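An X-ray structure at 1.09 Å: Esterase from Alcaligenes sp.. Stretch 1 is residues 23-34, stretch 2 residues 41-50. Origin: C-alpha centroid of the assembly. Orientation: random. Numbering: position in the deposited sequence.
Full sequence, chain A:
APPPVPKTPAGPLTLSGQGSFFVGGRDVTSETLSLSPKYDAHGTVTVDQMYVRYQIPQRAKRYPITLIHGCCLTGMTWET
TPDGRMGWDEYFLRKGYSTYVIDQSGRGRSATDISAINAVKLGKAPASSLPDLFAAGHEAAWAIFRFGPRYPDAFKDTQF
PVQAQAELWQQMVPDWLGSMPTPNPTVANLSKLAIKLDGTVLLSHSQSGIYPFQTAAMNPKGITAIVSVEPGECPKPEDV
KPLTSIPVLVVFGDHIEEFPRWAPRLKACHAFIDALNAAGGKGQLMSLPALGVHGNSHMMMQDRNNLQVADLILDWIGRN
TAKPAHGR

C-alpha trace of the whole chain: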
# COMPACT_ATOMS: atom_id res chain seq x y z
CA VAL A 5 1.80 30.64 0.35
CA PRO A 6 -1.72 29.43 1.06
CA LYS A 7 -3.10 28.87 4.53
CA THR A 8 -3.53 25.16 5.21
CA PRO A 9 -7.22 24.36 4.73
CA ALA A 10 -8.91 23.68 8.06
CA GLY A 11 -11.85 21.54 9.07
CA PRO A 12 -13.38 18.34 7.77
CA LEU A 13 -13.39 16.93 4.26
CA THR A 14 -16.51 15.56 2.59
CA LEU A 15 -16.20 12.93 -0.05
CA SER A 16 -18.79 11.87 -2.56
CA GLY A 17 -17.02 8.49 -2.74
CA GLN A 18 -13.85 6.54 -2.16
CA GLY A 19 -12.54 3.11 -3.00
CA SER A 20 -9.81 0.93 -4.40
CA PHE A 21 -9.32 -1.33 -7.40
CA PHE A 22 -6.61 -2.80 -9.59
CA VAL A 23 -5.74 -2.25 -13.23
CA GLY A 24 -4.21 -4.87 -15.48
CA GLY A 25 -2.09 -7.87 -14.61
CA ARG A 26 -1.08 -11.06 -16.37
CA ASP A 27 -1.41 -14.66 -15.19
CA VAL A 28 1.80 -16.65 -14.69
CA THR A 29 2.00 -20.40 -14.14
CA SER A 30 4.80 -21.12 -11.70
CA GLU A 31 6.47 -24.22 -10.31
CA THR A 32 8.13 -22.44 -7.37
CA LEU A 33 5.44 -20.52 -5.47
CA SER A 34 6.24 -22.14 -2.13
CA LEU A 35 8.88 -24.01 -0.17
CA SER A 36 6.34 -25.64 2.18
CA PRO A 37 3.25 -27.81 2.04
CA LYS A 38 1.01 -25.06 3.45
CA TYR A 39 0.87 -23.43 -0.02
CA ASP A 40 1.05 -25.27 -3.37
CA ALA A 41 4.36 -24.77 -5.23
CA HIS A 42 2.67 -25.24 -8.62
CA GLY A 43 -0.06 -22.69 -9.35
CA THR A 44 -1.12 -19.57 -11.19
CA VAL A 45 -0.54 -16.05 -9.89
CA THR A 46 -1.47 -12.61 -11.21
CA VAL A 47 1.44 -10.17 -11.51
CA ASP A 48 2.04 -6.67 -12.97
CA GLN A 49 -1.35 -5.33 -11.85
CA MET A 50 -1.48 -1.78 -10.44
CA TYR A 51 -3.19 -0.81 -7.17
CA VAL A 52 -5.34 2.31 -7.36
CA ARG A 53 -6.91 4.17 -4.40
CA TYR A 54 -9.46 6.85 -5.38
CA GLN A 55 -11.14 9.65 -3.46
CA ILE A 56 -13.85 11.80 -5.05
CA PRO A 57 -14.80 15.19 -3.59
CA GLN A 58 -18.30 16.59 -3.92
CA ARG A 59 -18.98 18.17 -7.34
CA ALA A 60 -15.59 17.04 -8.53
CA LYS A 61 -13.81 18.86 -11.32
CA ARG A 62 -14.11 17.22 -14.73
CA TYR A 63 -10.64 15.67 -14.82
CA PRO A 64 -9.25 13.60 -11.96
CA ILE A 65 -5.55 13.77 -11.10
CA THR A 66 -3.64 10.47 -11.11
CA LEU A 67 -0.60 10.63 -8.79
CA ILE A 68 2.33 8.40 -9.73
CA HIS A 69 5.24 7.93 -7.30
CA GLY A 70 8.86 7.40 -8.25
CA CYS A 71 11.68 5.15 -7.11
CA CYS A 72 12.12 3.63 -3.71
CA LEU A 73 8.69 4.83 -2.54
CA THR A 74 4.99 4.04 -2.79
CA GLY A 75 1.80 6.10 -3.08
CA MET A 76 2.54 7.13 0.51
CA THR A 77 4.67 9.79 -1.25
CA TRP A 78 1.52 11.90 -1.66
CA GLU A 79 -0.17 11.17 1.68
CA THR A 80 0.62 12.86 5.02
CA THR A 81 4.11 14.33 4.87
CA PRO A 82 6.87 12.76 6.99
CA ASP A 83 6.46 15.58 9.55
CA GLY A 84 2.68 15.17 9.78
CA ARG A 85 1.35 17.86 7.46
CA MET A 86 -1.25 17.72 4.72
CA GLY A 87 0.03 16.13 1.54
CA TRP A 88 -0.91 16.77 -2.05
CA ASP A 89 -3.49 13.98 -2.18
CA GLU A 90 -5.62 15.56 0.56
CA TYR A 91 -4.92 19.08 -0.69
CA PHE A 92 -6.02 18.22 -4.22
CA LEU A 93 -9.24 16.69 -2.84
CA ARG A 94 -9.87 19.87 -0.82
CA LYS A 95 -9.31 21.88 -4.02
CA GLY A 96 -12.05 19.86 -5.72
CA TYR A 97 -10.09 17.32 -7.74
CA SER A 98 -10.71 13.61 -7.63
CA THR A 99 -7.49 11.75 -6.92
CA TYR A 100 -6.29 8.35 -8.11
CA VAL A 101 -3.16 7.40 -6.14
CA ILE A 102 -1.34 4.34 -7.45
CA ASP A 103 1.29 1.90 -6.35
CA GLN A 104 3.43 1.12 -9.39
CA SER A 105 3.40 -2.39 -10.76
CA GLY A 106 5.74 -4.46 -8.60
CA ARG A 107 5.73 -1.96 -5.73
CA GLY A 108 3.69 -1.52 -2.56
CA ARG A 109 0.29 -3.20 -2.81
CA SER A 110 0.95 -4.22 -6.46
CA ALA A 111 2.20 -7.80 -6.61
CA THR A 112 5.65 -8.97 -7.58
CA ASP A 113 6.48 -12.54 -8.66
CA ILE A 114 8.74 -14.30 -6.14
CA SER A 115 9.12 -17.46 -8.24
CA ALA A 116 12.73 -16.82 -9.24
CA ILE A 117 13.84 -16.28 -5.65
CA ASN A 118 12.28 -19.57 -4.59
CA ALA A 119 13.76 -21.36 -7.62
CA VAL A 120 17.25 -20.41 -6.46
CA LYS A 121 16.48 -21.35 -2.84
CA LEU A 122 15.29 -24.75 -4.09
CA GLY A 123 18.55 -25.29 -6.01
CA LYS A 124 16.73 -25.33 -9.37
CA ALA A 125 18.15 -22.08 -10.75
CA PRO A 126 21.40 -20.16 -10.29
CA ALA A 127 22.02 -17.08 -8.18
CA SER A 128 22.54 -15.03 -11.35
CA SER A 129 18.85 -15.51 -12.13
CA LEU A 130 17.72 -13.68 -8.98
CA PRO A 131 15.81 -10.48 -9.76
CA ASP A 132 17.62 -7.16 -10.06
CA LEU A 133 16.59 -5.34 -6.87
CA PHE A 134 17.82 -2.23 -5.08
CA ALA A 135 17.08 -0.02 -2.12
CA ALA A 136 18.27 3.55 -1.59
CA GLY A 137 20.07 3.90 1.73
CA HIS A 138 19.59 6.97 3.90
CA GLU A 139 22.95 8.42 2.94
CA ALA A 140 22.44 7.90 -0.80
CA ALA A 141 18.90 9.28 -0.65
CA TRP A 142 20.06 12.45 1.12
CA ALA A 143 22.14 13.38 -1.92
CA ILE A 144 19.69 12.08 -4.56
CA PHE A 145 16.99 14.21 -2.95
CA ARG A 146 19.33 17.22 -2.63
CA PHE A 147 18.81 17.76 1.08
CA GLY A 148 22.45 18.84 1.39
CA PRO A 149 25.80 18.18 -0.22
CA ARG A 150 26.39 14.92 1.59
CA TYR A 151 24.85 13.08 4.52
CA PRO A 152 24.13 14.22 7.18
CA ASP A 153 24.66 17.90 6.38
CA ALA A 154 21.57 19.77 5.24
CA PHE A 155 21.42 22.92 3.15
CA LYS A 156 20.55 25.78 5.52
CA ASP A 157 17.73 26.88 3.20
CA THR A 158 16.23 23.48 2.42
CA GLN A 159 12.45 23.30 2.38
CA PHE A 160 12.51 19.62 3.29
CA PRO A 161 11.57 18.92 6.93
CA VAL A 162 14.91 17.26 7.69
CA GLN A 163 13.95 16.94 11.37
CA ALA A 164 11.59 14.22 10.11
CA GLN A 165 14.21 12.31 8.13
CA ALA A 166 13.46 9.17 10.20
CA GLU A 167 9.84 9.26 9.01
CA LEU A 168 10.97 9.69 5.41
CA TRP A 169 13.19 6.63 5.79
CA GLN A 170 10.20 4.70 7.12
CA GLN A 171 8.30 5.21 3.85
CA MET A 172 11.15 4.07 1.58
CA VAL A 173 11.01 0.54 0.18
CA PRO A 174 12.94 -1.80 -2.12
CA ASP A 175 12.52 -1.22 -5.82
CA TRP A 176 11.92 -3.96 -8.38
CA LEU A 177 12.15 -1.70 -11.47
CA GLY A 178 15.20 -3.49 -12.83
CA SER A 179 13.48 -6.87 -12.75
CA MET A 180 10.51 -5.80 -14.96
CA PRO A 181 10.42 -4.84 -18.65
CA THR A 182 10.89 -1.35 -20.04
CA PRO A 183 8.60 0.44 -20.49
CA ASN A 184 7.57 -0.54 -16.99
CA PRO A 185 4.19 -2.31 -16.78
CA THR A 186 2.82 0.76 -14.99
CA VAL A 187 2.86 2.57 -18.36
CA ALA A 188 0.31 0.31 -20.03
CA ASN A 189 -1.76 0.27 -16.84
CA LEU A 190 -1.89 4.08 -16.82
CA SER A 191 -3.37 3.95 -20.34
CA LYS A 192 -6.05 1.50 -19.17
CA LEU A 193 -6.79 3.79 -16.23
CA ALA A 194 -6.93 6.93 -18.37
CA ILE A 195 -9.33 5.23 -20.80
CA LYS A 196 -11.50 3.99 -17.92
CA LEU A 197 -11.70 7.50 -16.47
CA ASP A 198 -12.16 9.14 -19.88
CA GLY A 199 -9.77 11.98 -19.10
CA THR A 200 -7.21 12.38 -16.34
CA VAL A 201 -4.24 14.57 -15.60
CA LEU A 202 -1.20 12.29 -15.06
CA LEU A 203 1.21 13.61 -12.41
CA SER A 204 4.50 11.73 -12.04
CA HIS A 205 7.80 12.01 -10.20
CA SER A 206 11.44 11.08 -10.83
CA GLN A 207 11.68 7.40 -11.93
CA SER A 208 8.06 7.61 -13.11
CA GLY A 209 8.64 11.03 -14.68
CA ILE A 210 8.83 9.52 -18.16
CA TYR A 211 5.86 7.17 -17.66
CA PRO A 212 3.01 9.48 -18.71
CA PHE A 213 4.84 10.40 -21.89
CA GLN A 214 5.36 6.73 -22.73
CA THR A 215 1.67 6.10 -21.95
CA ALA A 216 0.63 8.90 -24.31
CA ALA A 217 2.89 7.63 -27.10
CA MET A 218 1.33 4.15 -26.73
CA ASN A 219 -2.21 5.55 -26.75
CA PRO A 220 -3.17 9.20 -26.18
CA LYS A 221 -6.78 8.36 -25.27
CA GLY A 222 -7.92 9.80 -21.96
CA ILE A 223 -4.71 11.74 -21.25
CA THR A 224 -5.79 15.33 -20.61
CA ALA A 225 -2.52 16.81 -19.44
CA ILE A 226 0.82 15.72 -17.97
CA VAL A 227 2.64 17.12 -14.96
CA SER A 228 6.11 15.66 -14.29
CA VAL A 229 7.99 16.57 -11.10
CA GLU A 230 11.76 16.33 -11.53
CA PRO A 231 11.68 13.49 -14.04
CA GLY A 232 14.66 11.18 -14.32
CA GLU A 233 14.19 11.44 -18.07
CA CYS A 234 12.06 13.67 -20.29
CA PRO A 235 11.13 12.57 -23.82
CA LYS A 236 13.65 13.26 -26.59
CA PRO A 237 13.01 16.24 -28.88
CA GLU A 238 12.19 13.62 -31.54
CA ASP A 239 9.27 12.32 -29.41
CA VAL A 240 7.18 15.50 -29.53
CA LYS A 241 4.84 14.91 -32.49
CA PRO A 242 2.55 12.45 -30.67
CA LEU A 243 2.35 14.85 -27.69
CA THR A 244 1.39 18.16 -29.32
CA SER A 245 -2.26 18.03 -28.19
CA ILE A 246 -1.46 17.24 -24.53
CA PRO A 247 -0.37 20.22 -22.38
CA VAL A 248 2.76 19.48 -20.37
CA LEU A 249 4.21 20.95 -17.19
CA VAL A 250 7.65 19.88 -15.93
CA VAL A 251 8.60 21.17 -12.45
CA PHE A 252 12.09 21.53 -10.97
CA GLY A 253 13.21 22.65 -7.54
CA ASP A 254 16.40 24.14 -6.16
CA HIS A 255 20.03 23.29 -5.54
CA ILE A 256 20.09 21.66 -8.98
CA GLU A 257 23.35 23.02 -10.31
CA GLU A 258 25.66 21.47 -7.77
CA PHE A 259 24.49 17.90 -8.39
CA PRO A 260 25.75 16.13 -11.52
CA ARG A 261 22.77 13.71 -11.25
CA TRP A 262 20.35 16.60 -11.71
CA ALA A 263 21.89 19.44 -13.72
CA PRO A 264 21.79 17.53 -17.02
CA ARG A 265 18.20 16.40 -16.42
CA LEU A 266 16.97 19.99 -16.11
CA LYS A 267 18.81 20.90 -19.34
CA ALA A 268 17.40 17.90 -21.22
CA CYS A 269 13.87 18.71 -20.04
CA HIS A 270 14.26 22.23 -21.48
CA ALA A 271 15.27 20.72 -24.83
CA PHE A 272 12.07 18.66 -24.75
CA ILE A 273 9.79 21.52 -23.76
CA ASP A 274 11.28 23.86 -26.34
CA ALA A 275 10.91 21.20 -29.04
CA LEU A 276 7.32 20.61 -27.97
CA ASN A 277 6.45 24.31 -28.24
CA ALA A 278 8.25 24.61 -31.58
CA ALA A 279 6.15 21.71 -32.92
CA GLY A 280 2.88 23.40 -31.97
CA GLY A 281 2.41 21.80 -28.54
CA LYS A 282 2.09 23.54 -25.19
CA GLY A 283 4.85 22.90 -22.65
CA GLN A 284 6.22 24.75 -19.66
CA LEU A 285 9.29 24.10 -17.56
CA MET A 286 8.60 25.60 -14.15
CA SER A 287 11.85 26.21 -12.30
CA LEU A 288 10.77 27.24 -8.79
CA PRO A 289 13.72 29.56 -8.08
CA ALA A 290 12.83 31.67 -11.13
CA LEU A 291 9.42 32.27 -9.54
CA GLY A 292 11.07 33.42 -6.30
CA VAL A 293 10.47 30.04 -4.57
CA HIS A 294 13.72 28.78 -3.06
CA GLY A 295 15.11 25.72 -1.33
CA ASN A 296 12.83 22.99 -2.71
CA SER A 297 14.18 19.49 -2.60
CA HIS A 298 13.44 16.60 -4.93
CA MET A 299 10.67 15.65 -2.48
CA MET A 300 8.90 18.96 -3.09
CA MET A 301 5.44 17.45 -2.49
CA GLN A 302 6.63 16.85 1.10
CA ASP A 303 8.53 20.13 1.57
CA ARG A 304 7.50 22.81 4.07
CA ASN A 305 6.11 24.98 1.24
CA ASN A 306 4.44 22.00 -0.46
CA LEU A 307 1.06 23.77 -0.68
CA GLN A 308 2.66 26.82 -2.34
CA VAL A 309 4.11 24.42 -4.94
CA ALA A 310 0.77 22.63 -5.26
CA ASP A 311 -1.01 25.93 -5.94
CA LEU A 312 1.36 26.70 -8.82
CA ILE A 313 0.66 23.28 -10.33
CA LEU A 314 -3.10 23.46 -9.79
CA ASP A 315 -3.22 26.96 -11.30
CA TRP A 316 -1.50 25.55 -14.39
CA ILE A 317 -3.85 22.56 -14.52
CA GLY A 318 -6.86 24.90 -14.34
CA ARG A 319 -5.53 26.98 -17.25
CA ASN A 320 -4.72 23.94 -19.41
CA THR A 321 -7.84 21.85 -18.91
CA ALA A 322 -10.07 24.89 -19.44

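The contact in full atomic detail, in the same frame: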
# COMPACT_ATOMS: atom_id res chain seq x y z
N VAL A 23 -5.75 -2.32 -11.78
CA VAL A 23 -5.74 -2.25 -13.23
C VAL A 23 -4.71 -3.25 -13.76
O VAL A 23 -3.58 -3.32 -13.30
CB VAL A 23 -5.32 -0.84 -13.69
CG1 VAL A 23 -5.19 -0.79 -15.20
CG2 VAL A 23 -6.33 0.17 -13.15
N GLY A 24 -5.14 -4.03 -14.76
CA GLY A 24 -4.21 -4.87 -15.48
C GLY A 24 -3.81 -6.13 -14.74
O GLY A 24 -4.53 -6.69 -13.91
N GLY A 25 -2.62 -6.60 -15.10
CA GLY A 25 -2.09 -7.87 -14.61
C GLY A 25 -2.07 -8.91 -15.72
O GLY A 25 -2.76 -8.82 -16.74
N ARG A 26 -1.21 -9.90 -15.50
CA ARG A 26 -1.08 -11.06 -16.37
C ARG A 26 -0.98 -12.29 -15.46
O ARG A 26 -0.46 -12.21 -14.35
CB ARG A 26 0.17 -10.94 -17.25
CG ARG A 26 1.52 -10.95 -16.60
CD ARG A 26 2.69 -10.68 -17.56
NE ARG A 26 3.95 -10.63 -16.82
CZ ARG A 26 4.81 -11.61 -16.62
NH1 ARG A 26 4.57 -12.78 -17.20
NH2 ARG A 26 5.86 -11.46 -15.83
N ASP A 27 -1.48 -13.42 -15.95
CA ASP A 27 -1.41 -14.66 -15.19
C ASP A 27 -0.15 -15.42 -15.58
O ASP A 27 0.22 -15.53 -16.75
CB ASP A 27 -2.69 -15.48 -15.38
CG ASP A 27 -3.84 -14.89 -14.55
OD1 ASP A 27 -3.64 -13.85 -13.88
OD2 ASP A 27 -4.95 -15.46 -14.57
N VAL A 28 0.55 -15.92 -14.57
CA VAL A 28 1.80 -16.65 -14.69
C VAL A 28 1.62 -18.01 -14.03
O VAL A 28 1.18 -18.08 -12.88
CB VAL A 28 2.95 -15.90 -13.96
CG1 VAL A 28 4.21 -16.75 -13.84
CG2 VAL A 28 3.30 -14.60 -14.68
N THR A 29 1.99 -19.07 -14.74
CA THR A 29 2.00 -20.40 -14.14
C THR A 29 3.40 -20.66 -13.61
O THR A 29 4.38 -20.57 -14.38
CB THR A 29 1.64 -21.48 -15.18
OG1 THR A 29 0.34 -21.17 -15.71
CG2 THR A 29 1.63 -22.88 -14.58
N SER A 30 3.52 -20.94 -12.34
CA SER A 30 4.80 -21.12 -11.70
C SER A 30 4.91 -22.49 -11.06
O SER A 30 3.91 -23.10 -10.68
CB SER A 30 4.90 -20.09 -10.56
OG SER A 30 6.11 -20.29 -9.84
N GLU A 31 6.13 -22.97 -10.96
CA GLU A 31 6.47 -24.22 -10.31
C GLU A 31 7.12 -23.98 -8.95
O GLU A 31 7.38 -24.96 -8.24
CB GLU A 31 7.43 -25.05 -11.16
CG GLU A 31 6.96 -25.28 -12.59
CD GLU A 31 5.52 -25.70 -12.73
OE1 GLU A 31 5.12 -26.57 -11.93
OE2 GLU A 31 4.81 -25.19 -13.61
N THR A 32 7.35 -22.73 -8.56
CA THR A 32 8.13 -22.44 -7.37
C THR A 32 7.47 -21.40 -6.47
O THR A 32 8.16 -20.55 -5.89
CB THR A 32 9.57 -22.04 -7.73
OG1 THR A 32 9.52 -20.92 -8.62
CG2 THR A 32 10.33 -23.16 -8.44
N LEU A 33 6.15 -21.50 -6.28
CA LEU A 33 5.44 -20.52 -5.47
C LEU A 33 5.66 -20.68 -3.99
O LEU A 33 5.34 -19.78 -3.20
CB LEU A 33 3.93 -20.60 -5.73
CG LEU A 33 3.47 -20.21 -7.13
CD1 LEU A 33 1.97 -20.42 -7.24
CD2 LEU A 33 3.87 -18.79 -7.48
N SER A 34 6.16 -21.84 -3.55
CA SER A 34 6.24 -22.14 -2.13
C SER A 34 7.37 -23.14 -1.89
O SER A 34 7.66 -23.97 -2.73
CB SER A 34 4.90 -22.70 -1.68
OG SER A 34 4.88 -23.01 -0.32
N ALA A 41 3.26 -25.34 -4.45
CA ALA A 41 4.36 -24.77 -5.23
C ALA A 41 3.98 -24.55 -6.69
O ALA A 41 4.51 -23.63 -7.32
CB ALA A 41 5.63 -25.61 -5.16
N HIS A 42 3.12 -25.40 -7.24
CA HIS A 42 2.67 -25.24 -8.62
C HIS A 42 1.34 -24.49 -8.58
O HIS A 42 0.42 -24.95 -7.89
CB HIS A 42 2.46 -26.61 -9.32
CG HIS A 42 1.74 -26.46 -10.63
ND1 HIS A 42 2.35 -26.17 -11.82
CD2 HIS A 42 0.40 -26.52 -10.90
CE1 HIS A 42 1.45 -26.08 -12.79
NE2 HIS A 42 0.26 -26.29 -12.24
N GLY A 43 1.20 -23.40 -9.33
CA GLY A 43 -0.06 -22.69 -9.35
C GLY A 43 0.06 -21.47 -10.25
O GLY A 43 1.11 -21.22 -10.83
N THR A 44 -1.04 -20.75 -10.35
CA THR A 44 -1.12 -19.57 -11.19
C THR A 44 -1.26 -18.34 -10.32
O THR A 44 -2.11 -18.30 -9.43
CB THR A 44 -2.37 -19.68 -12.08
OG1 THR A 44 -2.38 -20.94 -12.74
CG2 THR A 44 -2.41 -18.57 -13.12
N VAL A 45 -0.45 -17.32 -10.60
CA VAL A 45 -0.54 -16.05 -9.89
C VAL A 45 -0.77 -14.93 -10.90
O VAL A 45 -0.33 -15.02 -12.04
CB VAL A 45 0.67 -15.73 -8.99
CG1 VAL A 45 0.71 -16.70 -7.80
CG2 VAL A 45 1.97 -15.77 -9.78
N THR A 46 -1.34 -13.83 -10.41
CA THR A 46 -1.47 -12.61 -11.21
C THR A 46 -0.38 -11.65 -10.79
O THR A 46 -0.22 -11.36 -9.59
CB THR A 46 -2.85 -11.98 -10.97
OG1 THR A 46 -3.86 -12.95 -11.26
CG2 THR A 46 -3.06 -10.75 -11.84
N VAL A 47 0.35 -11.12 -11.77
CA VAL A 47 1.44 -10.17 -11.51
C VAL A 47 1.33 -9.01 -12.50
O VAL A 47 0.61 -9.09 -13.49
CB VAL A 47 2.84 -10.80 -11.58
CG1 VAL A 47 3.01 -11.91 -10.55
CG2 VAL A 47 3.08 -11.31 -12.98
N ASP A 48 1.98 -7.90 -12.18
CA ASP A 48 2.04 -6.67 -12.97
C ASP A 48 0.83 -5.75 -12.84
O ASP A 48 0.87 -4.63 -13.35
CB ASP A 48 2.35 -6.92 -14.44
CG ASP A 48 3.73 -7.46 -14.73
OD1 ASP A 48 4.63 -7.39 -13.88
OD2 ASP A 48 3.88 -7.99 -15.85
N GLN A 49 -0.20 -6.17 -12.11
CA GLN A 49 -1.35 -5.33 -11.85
C GLN A 49 -0.95 -4.11 -11.01
O GLN A 49 0.01 -4.15 -10.23
CB GLN A 49 -2.45 -6.12 -11.12
CG GLN A 49 -2.06 -6.65 -9.73
CD GLN A 49 -1.46 -8.03 -9.79
OE1 GLN A 49 -0.81 -8.40 -10.75
NE2 GLN A 49 -1.69 -8.88 -8.80
N MET A 50 -1.76 -3.06 -11.11
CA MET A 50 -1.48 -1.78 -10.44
C MET A 50 -2.60 -1.44 -9.46
O MET A 50 -3.77 -1.30 -9.89
CB MET A 50 -1.35 -0.68 -11.52
CG MET A 50 -1.15 0.72 -10.96
SD MET A 50 -0.95 1.93 -12.29
CE MET A 50 -2.65 2.15 -12.83
O HOH W 1 6.93 -8.34 -15.13
O HOH W 2 -2.87 -21.32 -15.37

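A salt bridge joins the two stretches: Arg 26 NE donates to Asp 48 OD2 at 2.8 Å. The arginine rises from its CB with chi1 in p and then runs extended, which carries its guanidinium over Val 47 CG2 and brings the carboxylate to its edge. Thr 46 OG1 donates to Asp 27 OD1 (2.8 Å) within the ladder; just beyond its end, His 42 ND1 donates to Glu 31 OE1 (2.8 Å). The CA-to-CB bond of Glu 31 points away from the other stretch, but its folded side chain returns the carboxylate to the edge of the imidazole.

These contacts decorate an antiparallel backbone ladder. Arg 26 N donates to Val 47 O (2.8 Å) and Val 47 N to Arg 26 O (2.9 Å), and the pattern repeats at Val 28 with Val 45 and at Ser 30 with Gly 43. Beyond the strand, Leu 33 N reaches Ala 41 O at 2.9 Å. At the other end, Val 23 and Met 50 form another reciprocal pair. Between this pair and Arg 26 the chain passes through Gly 24 and Gly 25; at Gly 25 a CB would clash with Thr 46 CG2, and the backbone angles themselves call for glycine.

Side chains alternate between the faces. Asp 27, Thr 29, Thr 44 and Thr 46 share one, where water 2 joins Thr 29 OG1 (3.2 Å) to Thr 44 OG1 (2.7 Å). The face bearing the valines is largely apolar: Val 28 CG2 meets Val 47 CG2 at 3.7 Å, and Leu 33, directed toward the other stretch, places CD2 3.8 Å from Val 45 CG1. Its CD1 lies 3.7 Å from Gly 43 CA, where the absent side chain leaves room for the leucine. Altogether the contact buries 1021 Å², counting both sides; Val 45, Val 47 and Leu 33 are buried, whereas Asp 27 and Thr 29 are exposed, which suits their residue types.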